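Local coordinates for protein NAD-dependent benzaldehyde dehydrogenase (PDB 3RHE) that is of unknown function but probably adopts the vicinal oxygen chelate fold of the glyoxalase/bleomycin resistance/dioxygenase superfamily, at residues Q31-E34 with A40-V43; R86-K91 with H116-F121. All blocks are in the same frame, centred on the assembly; numbering follows the deposited sequence.

Contact 1 (Q31-E34 with A40-V43)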
ATOM      1  N   GLN A  31      16.658  -2.820  10.332  1.00 29.04           N
ATOM      2  CA  GLN A  31      16.401  -1.408  10.139  1.00 29.88           C
ATOM      3  C   GLN A  31      15.431  -1.252   8.974  1.00 24.12           C
ATOM      4  O   GLN A  31      15.526  -1.977   7.991  1.00 24.83           O
ATOM      5  CB  GLN A  31      17.712  -0.686   9.819  1.00 33.64           C
ATOM      6  CG  GLN A  31      17.807   0.705  10.407  1.00 35.03           C
ATOM      7  CD  GLN A  31      17.788   0.694  11.922  1.00 33.92           C
ATOM      8  OE1 GLN A  31      17.269   1.613  12.554  1.00 36.56           O
ATOM      9  NE2 GLN A  31      18.357  -0.352  12.518  1.00 40.15           N
ATOM     10  N   PRO A  32      14.491  -0.305   9.069  1.00 24.10           N
ATOM     11  CA  PRO A  32      13.676  -0.074   7.872  1.00 24.25           C
ATOM     12  C   PRO A  32      14.551   0.528   6.773  1.00 23.55           C
ATOM     13  O   PRO A  32      15.475   1.272   7.095  1.00 24.96           O
ATOM     14  CB  PRO A  32      12.640   0.944   8.350  1.00 21.37           C
ATOM     15  CG  PRO A  32      13.281   1.649   9.462  1.00 23.51           C
ATOM     16  CD  PRO A  32      14.188   0.653  10.145  1.00 28.09           C
ATOM     17  N   ILE A  33      14.292   0.204   5.511  1.00 22.84           N
ATOM     18  CA  ILE A  33      15.016   0.847   4.416  1.00 24.53           C
ATOM     19  C   ILE A  33      14.580   2.310   4.242  1.00 25.12           C
ATOM     20  O   ILE A  33      15.297   3.119   3.660  1.00 24.56           O
ATOM     21  CB  ILE A  33      14.846   0.113   3.083  1.00 26.01           C
ATOM     22  CG1 ILE A  33      13.400   0.194   2.607  1.00 25.73           C
ATOM     23  CG2 ILE A  33      15.342  -1.340   3.189  1.00 30.71           C
ATOM     24  CD1 ILE A  33      13.197  -0.323   1.208  1.00 31.49           C
ATOM     25  N   GLU A  34      13.400   2.645   4.754  1.00 22.20           N
ATOM     26  CA  GLU A  34      12.920   4.017   4.688  1.00 24.28           C
ATOM     27  C   GLU A  34      11.998   4.307   5.857  1.00 25.69           C
ATOM     28  O   GLU A  34      11.238   3.431   6.288  1.00 22.97           O
ATOM     29  CB  GLU A  34      12.201   4.263   3.351  1.00 25.92           C
ATOM     30  CG  GLU A  34      11.648   5.662   3.187  1.00 32.21           C
ATOM     31  CD  GLU A  34      10.308   5.847   3.874  1.00 31.77           C
ATOM     32  OE1 GLU A  34       9.900   7.011   4.105  1.00 33.12           O
ATOM     33  OE2 GLU A  34       9.655   4.825   4.169  1.00 30.21           O
ATOM     34  N   ALA A  40       6.789   4.064   6.996  1.00 19.60           N
ATOM     35  CA  ALA A  40       8.048   3.334   7.106  1.00 20.47           C
ATOM     36  C   ALA A  40       7.958   2.054   6.288  1.00 21.85           C
ATOM     37  O   ALA A  40       6.872   1.479   6.135  1.00 20.54           O
ATOM     38  CB  ALA A  40       8.392   3.037   8.558  1.00 20.44           C
HETATM   39  N   MSE A  41       9.080   1.626   5.732  1.00 18.54           N
HETATM   40  CA  MSE A  41       9.096   0.392   4.974  1.00 20.14           C
HETATM   41  C   MSE A  41      10.202  -0.557   5.411  1.00 21.63           C
HETATM   42  O   MSE A  41      11.363  -0.153   5.535  1.00 21.53           O
HETATM   43  CB  MSE A  41       9.241   0.661   3.482  1.00 23.93           C
HETATM   44  CG  MSE A  41       9.446  -0.640   2.722  1.00 25.91           C
HETATM   45 SE   MSE A  41       8.799  -0.603   0.917  1.00 49.05          SE
HETATM   46  CE  MSE A  41      10.161   0.567   0.160  1.00 41.71           C
ATOM     47  N   PHE A  42       9.830  -1.818   5.615  1.00 18.01           N
ATOM     48  CA  PHE A  42      10.783  -2.881   5.940  1.00 20.81           C
ATOM     49  C   PHE A  42      10.824  -3.887   4.803  1.00 21.08           C
ATOM     50  O   PHE A  42       9.797  -4.228   4.205  1.00 20.26           O
ATOM     51  CB  PHE A  42      10.413  -3.604   7.248  1.00 18.55           C
ATOM     52  CG  PHE A  42      10.561  -2.761   8.482  1.00 18.40           C
ATOM     53  CD1 PHE A  42       9.545  -1.908   8.884  1.00 17.99           C
ATOM     54  CD2 PHE A  42      11.713  -2.829   9.248  1.00 20.55           C
ATOM     55  CE1 PHE A  42       9.674  -1.137  10.021  1.00 20.08           C
ATOM     56  CE2 PHE A  42      11.852  -2.061  10.390  1.00 21.07           C
ATOM     57  CZ  PHE A  42      10.827  -1.208  10.777  1.00 21.61           C
ATOM     58  N   VAL A  43      12.022  -4.359   4.497  1.00 20.19           N
ATOM     59  CA  VAL A  43      12.187  -5.372   3.483  1.00 25.32           C
ATOM     60  C   VAL A  43      12.864  -6.587   4.086  1.00 31.79           C
ATOM     61  O   VAL A  43      13.961  -6.484   4.636  1.00 30.11           O
ATOM     62  CB  VAL A  43      13.000  -4.839   2.298  1.00 28.87           C
ATOM     63  CG1 VAL A  43      13.302  -5.959   1.329  1.00 28.55           C
ATOM     64  CG2 VAL A  43      12.243  -3.712   1.620  1.00 23.86           C
TER
HETATM   65  O   HOH W   1      14.356  -3.289   5.744  1.00 25.86           O
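Q31 reaches strand 40-43 through its backbone: its carbonyl O accepts from a water (2.9 Å) that in turn accepts from V43 N, so the water bridges the two segments before direct backbone bonding begins. P32 lies flat over the ring of F42, with CB 3.7 Å from the ring centroid and 14° off its normal, a CH-pi contact, while CD packs 3.6 Å from CE2 of the same ring. F42 gets there with CG beside its own backbone N (chi1 -68°), which lays the ring alongside the proline, and Y24 and L28 of helix 17-28 also touch it. I33 gives a weak, bent bond from its N to M41 O (3.0 Å). Its CD1 reaches the selenomethionine methyl CE of M41 and lies 3.5 Å from V43 CG2. At E34 the bond is straight: M41 N donates to E34 O at 2.9 Å and 166°, and A40 CA adds a CH...O contact to the same oxygen. Because I33 and E34 both face M41, this is a classic beta bulge, placed where the loop after helix 17-28 enters the antiparallel pairing of strands 34-35 and 39-43.

Contact 2 (R86-K91 with H116-F121)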
ATOM      1  N   ARG A  86      -8.270  -1.275 -16.230  1.00 19.77           N
ATOM      2  CA  ARG A  86      -9.133  -1.781 -17.287  1.00 19.15           C
ATOM      3  C   ARG A  86      -9.391  -3.279 -17.133  1.00 20.55           C
ATOM      4  O   ARG A  86     -10.532  -3.729 -17.212  1.00 20.02           O
ATOM      5  CB  ARG A  86      -8.514  -1.486 -18.654  1.00 23.89           C
ATOM      6  CG  ARG A  86      -9.356  -1.964 -19.817  1.00 27.64           C
ATOM      7  CD  ARG A  86      -8.906  -1.319 -21.113  1.00 32.94           C
ATOM      8  NE  ARG A  86      -7.610  -1.814 -21.571  1.00 35.86           N
ATOM      9  CZ  ARG A  86      -7.080  -1.506 -22.754  1.00 39.19           C
ATOM     10  NH1 ARG A  86      -7.747  -0.714 -23.590  1.00 39.45           N
ATOM     11  NH2 ARG A  86      -5.892  -1.990 -23.108  1.00 31.82           N
ATOM     12  N   GLN A  87      -8.332  -4.053 -16.903  1.00 20.26           N
ATOM     13  CA  GLN A  87      -8.489  -5.496 -16.720  1.00 21.74           C
ATOM     14  C   GLN A  87      -9.422  -5.809 -15.544  1.00 20.41           C
ATOM     15  O   GLN A  87     -10.300  -6.668 -15.650  1.00 20.32           O
ATOM     16  CB  GLN A  87      -7.135  -6.182 -16.490  1.00 21.07           C
ATOM     17  CG  GLN A  87      -6.225  -6.248 -17.702  1.00 22.56           C
ATOM     18  CD  GLN A  87      -4.824  -6.716 -17.344  1.00 26.29           C
ATOM     19  OE1 GLN A  87      -3.866  -6.483 -18.086  1.00 32.17           O
ATOM     20  NE2 GLN A  87      -4.697  -7.370 -16.199  1.00 26.43           N
ATOM     21  N   TRP A  88      -9.235  -5.108 -14.428  1.00 17.59           N
ATOM     22  CA  TRP A  88     -10.036  -5.372 -13.232  1.00 18.61           C
ATOM     23  C   TRP A  88     -11.510  -4.988 -13.427  1.00 20.02           C
ATOM     24  O   TRP A  88     -12.412  -5.676 -12.938  1.00 20.25           O
ATOM     25  CB  TRP A  88      -9.423  -4.675 -11.999  1.00 19.30           C
ATOM     26  CG  TRP A  88      -8.187  -5.378 -11.428  1.00 19.04           C
ATOM     27  CD1 TRP A  88      -7.347  -6.243 -12.090  1.00 20.29           C
ATOM     28  CD2 TRP A  88      -7.648  -5.241 -10.101  1.00 19.60           C
ATOM     29  NE1 TRP A  88      -6.338  -6.663 -11.247  1.00 19.96           N
ATOM     30  CE2 TRP A  88      -6.493  -6.057 -10.028  1.00 19.96           C
ATOM     31  CE3 TRP A  88      -8.034  -4.515  -8.964  1.00 19.18           C
ATOM     32  CZ2 TRP A  88      -5.727  -6.172  -8.861  1.00 22.07           C
ATOM     33  CZ3 TRP A  88      -7.260  -4.622  -7.805  1.00 16.79           C
ATOM     34  CH2 TRP A  88      -6.123  -5.445  -7.767  1.00 19.23           C
ATOM     35  N   SER A  89     -11.757  -3.896 -14.145  1.00 18.38           N
ATOM     36  CA  SER A  89     -13.129  -3.511 -14.465  1.00 23.60           C
ATOM     37  C   SER A  89     -13.781  -4.588 -15.327  1.00 24.86           C
ATOM     38  O   SER A  89     -14.911  -4.996 -15.079  1.00 24.85           O
ATOM     39  CB  SER A  89     -13.168  -2.168 -15.191  1.00 24.62           C
ATOM     40  OG  SER A  89     -12.654  -1.139 -14.357  1.00 28.71           O
ATOM     41  N   ASP A  90     -13.046  -5.052 -16.332  1.00 24.12           N
ATOM     42  CA  ASP A  90     -13.518  -6.123 -17.206  1.00 26.39           C
ATOM     43  C   ASP A  90     -13.823  -7.396 -16.421  1.00 27.77           C
ATOM     44  O   ASP A  90     -14.750  -8.137 -16.756  1.00 29.22           O
ATOM     45  CB  ASP A  90     -12.494  -6.397 -18.313  1.00 23.53           C
ATOM     46  CG  ASP A  90     -12.503  -5.321 -19.391  1.00 32.17           C
ATOM     47  OD1 ASP A  90     -13.433  -4.480 -19.384  1.00 30.62           O
ATOM     48  OD2 ASP A  90     -11.584  -5.312 -20.241  1.00 36.27           O
ATOM     49  N   LYS A  91     -13.055  -7.625 -15.360  1.00 23.72           N
ATOM     50  CA  LYS A  91     -13.201  -8.818 -14.529  1.00 25.07           C
ATOM     51  C   LYS A  91     -14.270  -8.633 -13.461  1.00 23.19           C
ATOM     52  O   LYS A  91     -14.549  -9.542 -12.682  1.00 25.68           O
ATOM     53  CB  LYS A  91     -11.865  -9.168 -13.859  1.00 22.49           C
ATOM     54  CG  LYS A  91     -10.856  -9.824 -14.780  1.00 24.42           C
ATOM     55  CD  LYS A  91      -9.451  -9.775 -14.186  1.00 25.64           C
ATOM     56  CE  LYS A  91      -8.461 -10.552 -15.047  1.00 26.71           C
ATOM     57  NZ  LYS A  91      -7.150 -10.690 -14.370  1.00 27.65           N
ATOM     58  N   HIS A 116     -11.184  -7.151   1.826  1.00 15.02           N
ATOM     59  CA  HIS A 116      -9.749  -6.890   1.890  1.00 16.03           C
ATOM     60  C   HIS A 116      -9.381  -5.947   0.745  1.00 16.98           C
ATOM     61  O   HIS A 116      -9.727  -6.204  -0.414  1.00 13.52           O
ATOM     62  CB  HIS A 116      -8.950  -8.192   1.802  1.00 14.35           C
ATOM     63  CG  HIS A 116      -9.309  -9.192   2.863  1.00 16.89           C
ATOM     64  ND1 HIS A 116      -9.067  -8.974   4.204  1.00 18.45           N
ATOM     65  CD2 HIS A 116      -9.892 -10.413   2.780  1.00 14.65           C
ATOM     66  CE1 HIS A 116      -9.489 -10.015   4.903  1.00 17.16           C
ATOM     67  NE2 HIS A 116      -9.995 -10.903   4.061  1.00 19.48           N
ATOM     68  N   ARG A 117      -8.702  -4.851   1.074  1.00 14.61           N
ATOM     69  CA  ARG A 117      -8.290  -3.878   0.059  1.00 16.52           C
ATOM     70  C   ARG A 117      -7.063  -4.328  -0.739  1.00 14.96           C
ATOM     71  O   ARG A 117      -6.090  -4.874  -0.196  1.00 13.78           O
ATOM     72  CB  ARG A 117      -8.041  -2.502   0.680  1.00 17.53           C
ATOM     73  CG  ARG A 117      -9.287  -1.816   1.226  1.00 18.12           C
ATOM     74  CD  ARG A 117      -8.919  -0.542   1.976  1.00 18.12           C
ATOM     75  NE  ARG A 117     -10.089   0.244   2.353  1.00 22.06           N
ATOM     76  CZ  ARG A 117     -10.041   1.515   2.746  1.00 23.01           C
ATOM     77  NH1 ARG A 117      -8.873   2.153   2.822  1.00 18.32           N
ATOM     78  NH2 ARG A 117     -11.165   2.146   3.064  1.00 21.05           N
ATOM     79  N   LEU A 118      -7.128  -4.072  -2.034  1.00 15.12           N
ATOM     80  CA  LEU A 118      -6.107  -4.477  -2.981  1.00 16.19           C
ATOM     81  C   LEU A 118      -5.726  -3.224  -3.760  1.00 16.44           C
ATOM     82  O   LEU A 118      -6.547  -2.669  -4.480  1.00 17.23           O
ATOM     83  CB  LEU A 118      -6.692  -5.517  -3.941  1.00 16.96           C
ATOM     84  CG  LEU A 118      -7.296  -6.783  -3.309  1.00 14.98           C
ATOM     85  CD1 LEU A 118      -7.902  -7.668  -4.382  1.00 15.76           C
ATOM     86  CD2 LEU A 118      -6.237  -7.554  -2.564  1.00 15.16           C
ATOM     87  N   ARG A 119      -4.485  -2.777  -3.625  1.00 15.05           N
ATOM     88  CA  ARG A 119      -4.095  -1.515  -4.226  1.00 14.03           C
ATOM     89  C   ARG A 119      -3.064  -1.686  -5.328  1.00 15.55           C
ATOM     90  O   ARG A 119      -2.088  -2.421  -5.172  1.00 16.38           O
ATOM     91  CB  ARG A 119      -3.565  -0.536  -3.169  1.00 14.92           C
ATOM     92  CG  ARG A 119      -2.987   0.765  -3.764  1.00 14.98           C
ATOM     93  CD  ARG A 119      -2.332   1.659  -2.695  1.00 15.85           C
ATOM     94  NE  ARG A 119      -3.267   2.045  -1.638  1.00 13.62           N
ATOM     95  CZ  ARG A 119      -4.114   3.061  -1.711  1.00 17.17           C
ATOM     96  NH1 ARG A 119      -4.166   3.812  -2.804  1.00 16.77           N
ATOM     97  NH2 ARG A 119      -4.915   3.328  -0.688  1.00 17.19           N
ATOM     98  N   ILE A 120      -3.290  -0.995  -6.440  1.00 13.80           N
ATOM     99  CA  ILE A 120      -2.305  -0.895  -7.511  1.00 14.38           C
ATOM    100  C   ILE A 120      -1.718   0.521  -7.430  1.00 14.77           C
ATOM    101  O   ILE A 120      -2.461   1.491  -7.293  1.00 15.33           O
ATOM    102  CB  ILE A 120      -2.963  -1.059  -8.921  1.00 14.93           C
ATOM    103  CG1 ILE A 120      -3.730  -2.388  -9.062  1.00 15.55           C
ATOM    104  CG2 ILE A 120      -1.922  -0.911 -10.030  1.00 14.98           C
ATOM    105  CD1 ILE A 120      -2.885  -3.617  -8.956  1.00 16.16           C
ATOM    106  N   PHE A 121      -0.402   0.654  -7.511  1.00 15.22           N
ATOM    107  CA  PHE A 121       0.188   1.993  -7.538  1.00 15.72           C
ATOM    108  C   PHE A 121       1.480   2.041  -8.333  1.00 16.85           C
ATOM    109  O   PHE A 121       2.207   1.050  -8.438  1.00 15.42           O
ATOM    110  CB  PHE A 121       0.438   2.527  -6.123  1.00 15.70           C
ATOM    111  CG  PHE A 121       1.552   1.819  -5.396  1.00 19.13           C
ATOM    112  CD1 PHE A 121       2.819   2.377  -5.320  1.00 18.90           C
ATOM    113  CD2 PHE A 121       1.337   0.581  -4.803  1.00 17.95           C
ATOM    114  CE1 PHE A 121       3.852   1.720  -4.660  1.00 19.82           C
ATOM    115  CE2 PHE A 121       2.371  -0.084  -4.145  1.00 17.65           C
ATOM    116  CZ  PHE A 121       3.629   0.497  -4.072  1.00 18.48           C
TER
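The six-membered end of the W88 indole enters between L118 and I120, two residues whose CB atoms both point from the strand toward the helix. W88 and I120 approach from opposite directions: I120 CG1 stands 4.1 Å above one face of the indole, displaced toward the rim, and CD1 comes within 3.8 Å of CZ2 and about as near to CH2. L118 runs at about a right angle to the tryptophan and meets it obliquely, its CB 3.9 Å from CH2 and only slightly farther from CZ3. With CG beside the backbone N and anti to the carbonyl carbon (chi1 -76°), the indole reaches toward the strand, and its far ring bridges a CA separation of 10.6 Å between W88 and I120. The contact across the two segments is thus apolar, made by one large flat group and two aliphatic side chains, and it buries a modest 152 Å². R119, between L118 and I120, points away from the helix and forms a salt bridge with E70. Around the indole, F108 of strand 105-111 meets W88 edge-to-face and I93 touches it as well, and through W88 the C-terminal end of helix 78-90 packs against strand 117-123, itself hydrogen-bonded between strands 69-74 and 105-111.

Contacts 1 and 2 lie on opposite sides of the chain's centre, with their own centres 26 Å apart and their nearest atoms about 7 Å apart, so they do not touch. Both reach the same mixed sheet. Contact 1 brings the chain leaving helix 17-28 onto strand 39-43, which pairs on with strand 49-54, whereas contact 2 packs the end of helix 78-90 onto strand 117-123. Contact 1 is closed along the chain before contact 2 begins. Contact 1 uses the loop after helix 17-28 and contact 2 the end of helix 78-90, consistent with the paired beta-alpha-beta-beta-beta halves of the vicinal oxygen chelate fold. No ligand or metal takes part in either contact.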